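Local coordinates for protein coronin (Toxoplasma gondii, PDB 4OZU) that probably binds actin filaments, the part described here being its WD40-repeat beta-propeller domain, at residues Gly149-Val155 with Val169-Leu175; Asp193-Asn197 with Ser209-Gly215. All coordinates share one frame; numbering follows the deposited sequence.

Contact 1 (Gly149-Val155 with Val169-Leu175); sequences GCFDGTV and VKFQESL
Lys170 is extended from CB to CE, its CG anti to the backbone N, and bends at its last torsion (chi4 -49°), so that it runs across the Thr154 side chain toward the turn and brings its ammonium onto the carbonyl of Asp152. On the way Lys170 CG passes Thr154 OG1 at 3.6 Å, the two side chains crossing at about a right angle. Lys170 NZ then meets Asp152 O at 2.8 Å, nearly end-on to the carbonyl, and also donates to Phe171 O, so one charged group bridges the type I turn Cys150-Gly153 and the exit from strand 164-170. Asp152 holds that turn from within: its OD1 accepts from Thr154 N at 2.9 Å in an Asx turn. In Ser174, OG lies beside the backbone N (chi1 -55°), which carries it over one face of the Phe151 ring and onto Phe151 O at 2.7 Å, in the carbonyl plane. Leu175 CD1 lies against the backbone of Cys150 and Thr154 and touches Val155 CG2 at 3.6 Å. The strands themselves pair through Val155 and Val169, with Val155 N to Val169 O at 2.7 Å. This is the edge of a four-stranded propeller blade where the chain leaves for the next one: Leu175 begins strand 175-180, Val155 and Phe171 pack on strand 187-191, and Lys132 makes a cation-pi contact with Phe151.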
loop_
_atom_site.group_PDB
_atom_site.type_symbol
_atom_site.label_atom_id
_atom_site.label_comp_id
_atom_site.label_asym_id
_atom_site.label_seq_id
_atom_site.Cartn_x
_atom_site.Cartn_y
_atom_site.Cartn_z
ATOM N N GLY A 149 3.452 11.602 -5.555
ATOM C CA GLY A 149 4.858 11.919 -5.391
ATOM C C GLY A 149 5.589 11.844 -6.717
ATOM O O GLY A 149 5.440 10.887 -7.485
ATOM N N CYS A 150 6.392 12.867 -6.981
ATOM C CA CYS A 150 7.062 13.028 -8.259
ATOM C C CYS A 150 8.560 12.782 -8.118
ATOM O O CYS A 150 9.145 13.025 -7.068
ATOM C CB CYS A 150 6.792 14.437 -8.803
ATOM S SG CYS A 150 7.548 14.816 -10.378
ATOM N N PHE A 151 9.172 12.290 -9.184
ATOM C CA PHE A 151 10.608 12.056 -9.218
ATOM C C PHE A 151 11.406 13.338 -8.950
ATOM O O PHE A 151 12.574 13.273 -8.562
ATOM C CB PHE A 151 10.987 11.463 -10.574
ATOM C CG PHE A 151 12.434 11.082 -10.703
ATOM C CD1 PHE A 151 12.979 10.077 -9.921
ATOM C CD2 PHE A 151 13.239 11.711 -11.637
ATOM C CE1 PHE A 151 14.310 9.721 -10.058
ATOM C CE2 PHE A 151 14.567 11.362 -11.776
ATOM C CZ PHE A 151 15.104 10.365 -10.987
ATOM N N ASP A 152 10.783 14.497 -9.156
ATOM C CA ASP A 152 11.492 15.770 -8.992
ATOM C C ASP A 152 11.447 16.289 -7.551
ATOM O O ASP A 152 11.983 17.364 -7.259
ATOM C CB ASP A 152 10.934 16.824 -9.958
ATOM C CG ASP A 152 9.561 17.343 -9.558
ATOM O OD1 ASP A 152 8.961 16.860 -8.579
ATOM O OD2 ASP A 152 9.065 18.251 -10.256
ATOM N N GLY A 153 10.799 15.526 -6.671
ATOM C CA GLY A 153 10.729 15.839 -5.250
ATOM C C GLY A 153 9.432 16.481 -4.787
ATOM O O GLY A 153 9.266 16.763 -3.595
ATOM N N THR A 154 8.507 16.705 -5.715
ATOM C CA THR A 154 7.228 17.326 -5.384
ATOM C C THR A 154 6.205 16.316 -4.897
ATOM O O THR A 154 5.988 15.279 -5.529
ATOM C CB THR A 154 6.615 18.052 -6.593
ATOM O OG1 THR A 154 7.565 18.962 -7.147
ATOM C CG2 THR A 154 5.369 18.830 -6.186
ATOM N N VAL A 155 5.563 16.637 -3.781
ATOM C CA VAL A 155 4.357 15.930 -3.373
ATOM C C VAL A 155 3.182 16.835 -3.701
ATOM O O VAL A 155 3.106 17.959 -3.195
ATOM C CB VAL A 155 4.357 15.587 -1.884
ATOM C CG1 VAL A 155 3.076 14.866 -1.513
ATOM C CG2 VAL A 155 5.555 14.732 -1.541
ATOM N N VAL A 169 4.152 20.434 -2.086
ATOM C CA VAL A 169 5.361 20.646 -1.308
ATOM C C VAL A 169 6.507 20.012 -2.072
ATOM O O VAL A 169 6.414 18.849 -2.473
ATOM C CB VAL A 169 5.249 20.039 0.110
ATOM C CG1 VAL A 169 6.585 20.078 0.827
ATOM C CG2 VAL A 169 4.190 20.776 0.920
ATOM N N LYS A 170 7.579 20.770 -2.287
ATOM C CA LYS A 170 8.713 20.257 -3.044
ATOM C C LYS A 170 9.982 20.135 -2.207
ATOM O O LYS A 170 10.478 21.116 -1.644
ATOM C CB LYS A 170 9.002 21.132 -4.256
ATOM C CG LYS A 170 10.107 20.540 -5.117
ATOM C CD LYS A 170 10.423 21.363 -6.336
ATOM C CE LYS A 170 11.381 20.601 -7.240
ATOM N NZ LYS A 170 12.548 20.043 -6.494
ATOM N N PHE A 171 10.505 18.914 -2.168
ATOM C CA PHE A 171 11.796 18.621 -1.569
ATOM C C PHE A 171 12.873 18.688 -2.635
ATOM O O PHE A 171 12.579 18.667 -3.828
ATOM C CB PHE A 171 11.773 17.245 -0.902
ATOM C CG PHE A 171 10.733 17.127 0.163
ATOM C CD1 PHE A 171 10.995 17.554 1.453
ATOM C CD2 PHE A 171 9.480 16.633 -0.132
ATOM C CE1 PHE A 171 10.031 17.471 2.427
ATOM C CE2 PHE A 171 8.512 16.544 0.839
ATOM C CZ PHE A 171 8.787 16.963 2.119
ATOM N N GLN A 172 14.123 18.779 -2.201
ATOM C CA GLN A 172 15.237 18.928 -3.124
ATOM C C GLN A 172 15.593 17.628 -3.851
ATOM O O GLN A 172 16.139 17.667 -4.952
ATOM C CB GLN A 172 16.466 19.452 -2.384
ATOM C CG GLN A 172 16.246 20.792 -1.708
ATOM C CD GLN A 172 17.533 21.394 -1.173
ATOM O OE1 GLN A 172 18.575 21.345 -1.827
ATOM N NE2 GLN A 172 17.466 21.963 0.026
ATOM N N GLU A 173 15.287 16.486 -3.238
ATOM C CA GLU A 173 15.654 15.189 -3.804
ATOM C C GLU A 173 14.422 14.354 -4.138
ATOM O O GLU A 173 13.329 14.633 -3.653
ATOM C CB GLU A 173 16.559 14.431 -2.835
ATOM C CG GLU A 173 17.886 15.131 -2.576
ATOM C CD GLU A 173 18.732 15.265 -3.826
ATOM O OE1 GLU A 173 18.915 14.248 -4.531
ATOM O OE2 GLU A 173 19.217 16.383 -4.105
ATOM N N SER A 174 14.614 13.340 -4.979
ATOM C CA SER A 174 13.511 12.519 -5.479
ATOM C C SER A 174 12.770 11.807 -4.359
ATOM O O SER A 174 13.372 11.383 -3.379
ATOM C CB SER A 174 14.022 11.473 -6.476
ATOM O OG SER A 174 14.756 12.078 -7.527
ATOM N N LEU A 175 11.462 11.666 -4.527
ATOM C CA LEU A 175 10.646 10.879 -3.607
ATOM C C LEU A 175 10.817 9.376 -3.834
ATOM O O LEU A 175 10.994 8.926 -4.965
ATOM C CB LEU A 175 9.182 11.267 -3.758
ATOM C CG LEU A 175 8.881 12.624 -3.124
ATOM C CD1 LEU A 175 7.838 13.377 -3.923
ATOM C CD2 LEU A 175 8.430 12.422 -1.684
#

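Contact 2 (Asp193-Asn197 with Ser209-Gly215); sequences DKALN and SVACHDG
Lys194 lies along the backbone that follows strand 205-211, and its whole side chain follows a row of carbonyl oxygens. Lys194 CB starts 3.3 Å from His213 O; CG is about equally far from that oxygen and Gly215 O; Lys194 CD comes to 3.2 Å from Gly215 O, and CE stays close to the same atom. Beyond CG the chain is extended, which takes Lys194 NZ as far as Asp214 O, where it donates a hydrogen bond of 3.1 Å from above the carbonyl plane, 50° out of it. The backbone of Lys194, with positive phi, turns the chain into strand 195-200, and the carbonyl Lys194 O accepts from Cys212 N at 3.0 Å. Antiparallel pairing continues through Leu196 and Val210, whose backbones bond in both directions, Leu196 N reaching Val210 O at 2.8 Å. On the face of Leu196, its CB rests 3.9 Å from Cys212 CB, and Trp250 of the next blade packs against Leu196, Val210 and Cys212. On the other face, Ser209 OG, anti to its own backbone nitrogen (chi1 -171°), donates to Asn197 OD1 at 2.6 Å, tilted 22° from the amide carbonyl plane. Past the strand, His213 hydrogen-bonds Thr236 OG1 through NE2 and Glu246 OE2 through ND1, in strands 233-239 and 245-251 of the next blade, resembling the histidine-Ser/Thr link of canonical WD repeats. Cys212 O and Asp214 OD1 hydrogen-bond a Tris molecule, probably from the crystallisation liquor. Chemically, the hairpin is apolar toward the next blade and carries the Ser209-Asn197 hydrogen bond beside two alanines on the other face, while the carbonyls of residues 213-215 give the lysine an electronegative path that would probably favour its charged form.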
loop_
_atom_site.group_PDB
_atom_site.type_symbol
_atom_site.label_atom_id
_atom_site.label_comp_id
_atom_site.label_asym_id
_atom_site.label_seq_id
_atom_site.Cartn_x
_atom_site.Cartn_y
_atom_site.Cartn_z
ATOM N N ASP A 193 17.658 11.934 -0.200
ATOM C CA ASP A 193 18.637 12.491 0.739
ATOM C C ASP A 193 18.583 11.780 2.092
ATOM O O ASP A 193 19.175 12.251 3.062
ATOM C CB ASP A 193 18.421 13.995 0.939
ATOM C CG ASP A 193 17.059 14.325 1.509
ATOM O OD1 ASP A 193 16.142 13.484 1.406
ATOM O OD2 ASP A 193 16.899 15.434 2.062
ATOM N N LYS A 194 17.874 10.651 2.140
ATOM C CA LYS A 194 17.801 9.787 3.326
ATOM C C LYS A 194 16.927 10.400 4.414
ATOM O O LYS A 194 17.048 10.052 5.588
ATOM C CB LYS A 194 19.194 9.501 3.894
ATOM C CG LYS A 194 20.268 9.176 2.856
ATOM C CD LYS A 194 21.620 8.945 3.504
ATOM C CE LYS A 194 22.735 8.966 2.465
ATOM N NZ LYS A 194 24.019 8.440 2.994
ATOM N N ALA A 195 16.042 11.305 4.019
ATOM C CA ALA A 195 15.180 11.988 4.968
ATOM C C ALA A 195 13.789 11.371 4.984
ATOM O O ALA A 195 13.267 10.938 3.952
ATOM C CB ALA A 195 15.093 13.465 4.637
ATOM N N LEU A 196 13.212 11.326 6.178
ATOM C CA LEU A 196 11.796 11.059 6.356
ATOM C C LEU A 196 11.123 12.390 6.652
ATOM O O LEU A 196 11.502 13.072 7.604
ATOM C CB LEU A 196 11.564 10.065 7.494
ATOM C CG LEU A 196 10.107 9.840 7.907
ATOM C CD1 LEU A 196 9.341 9.088 6.828
ATOM C CD2 LEU A 196 10.058 9.101 9.219
ATOM N N ASN A 197 10.136 12.753 5.838
ATOM C CA ASN A 197 9.468 14.040 5.950
ATOM C C ASN A 197 7.993 13.868 6.239
ATOM O O ASN A 197 7.337 13.000 5.659
ATOM C CB ASN A 197 9.646 14.858 4.666
ATOM C CG ASN A 197 11.074 14.850 4.159
ATOM O OD1 ASN A 197 11.952 15.506 4.723
ATOM N ND2 ASN A 197 11.314 14.109 3.080
ATOM N N SER A 209 11.064 16.736 9.787
ATOM C CA SER A 209 12.010 16.045 8.925
ATOM C C SER A 209 13.180 15.517 9.730
ATOM O O SER A 209 13.678 16.191 10.627
ATOM C CB SER A 209 12.504 16.968 7.809
ATOM O OG SER A 209 13.262 16.230 6.863
ATOM N N VAL A 210 13.615 14.302 9.407
ATOM C CA VAL A 210 14.731 13.681 10.108
ATOM C C VAL A 210 15.470 12.713 9.192
ATOM O O VAL A 210 14.868 12.077 8.330
ATOM C CB VAL A 210 14.253 12.931 11.381
ATOM C CG1 VAL A 210 13.429 11.697 11.018
ATOM C CG2 VAL A 210 15.436 12.556 12.268
ATOM N N ALA A 211 16.780 12.619 9.380
ATOM C CA ALA A 211 17.577 11.614 8.696
ATOM C C ALA A 211 17.196 10.257 9.273
ATOM O O ALA A 211 17.451 9.999 10.448
ATOM C CB ALA A 211 19.062 11.894 8.878
ATOM N N CYS A 212 16.574 9.395 8.472
ATOM C CA CYS A 212 16.001 8.169 9.028
ATOM C C CYS A 212 16.937 6.964 8.949
ATOM O O CYS A 212 16.897 6.114 9.838
ATOM C CB CYS A 212 14.668 7.847 8.346
ATOM S SG CYS A 212 14.729 7.603 6.561
ATOM N N HIS A 213 17.774 6.892 7.910
ATOM C CA HIS A 213 18.781 5.838 7.795
ATOM C C HIS A 213 20.026 6.370 7.089
ATOM O O HIS A 213 19.932 7.273 6.263
ATOM C CB HIS A 213 18.195 4.626 7.064
ATOM C CG HIS A 213 17.007 4.037 7.757
ATOM N ND1 HIS A 213 17.125 3.137 8.794
ATOM C CD2 HIS A 213 15.681 4.236 7.578
ATOM C CE1 HIS A 213 15.920 2.805 9.224
ATOM N NE2 HIS A 213 15.026 3.456 8.499
ATOM N N ASP A 214 21.190 5.824 7.433
ATOM C CA ASP A 214 22.464 6.444 7.060
ATOM C C ASP A 214 23.107 5.824 5.826
ATOM O O ASP A 214 24.043 6.398 5.260
ATOM C CB ASP A 214 23.446 6.375 8.233
ATOM C CG ASP A 214 22.972 7.166 9.438
ATOM O OD1 ASP A 214 22.199 8.131 9.252
ATOM O OD2 ASP A 214 23.365 6.822 10.572
ATOM N N GLY A 215 22.621 4.659 5.411
ATOM C CA GLY A 215 23.101 4.019 4.195
ATOM C C GLY A 215 22.632 4.767 2.962
ATOM O O GLY A 215 21.893 5.743 3.072
#

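From the N terminus, the chain makes the turn at Cys150-Gly153, runs out and back through the hairpin of strands 154-159 and 164-170, and closes contact 1 as it leaves that blade. It then forms strands 175-180 and 187-191 before contact 2 opens at Lys194; the hairpin of strands 195-200 and 205-211 returns to close it. The two loops follow in series, neither nested nor crossed, with centres about 14 Å apart. They lie in adjacent blades, each tying an outer hairpin to the linker that follows it; contact 1 extends to the first strand of the next blade. They also touch directly: Phe171 CE1 lies 3.3 Å from Asn197 CG, and Glu173 packs on Asp193.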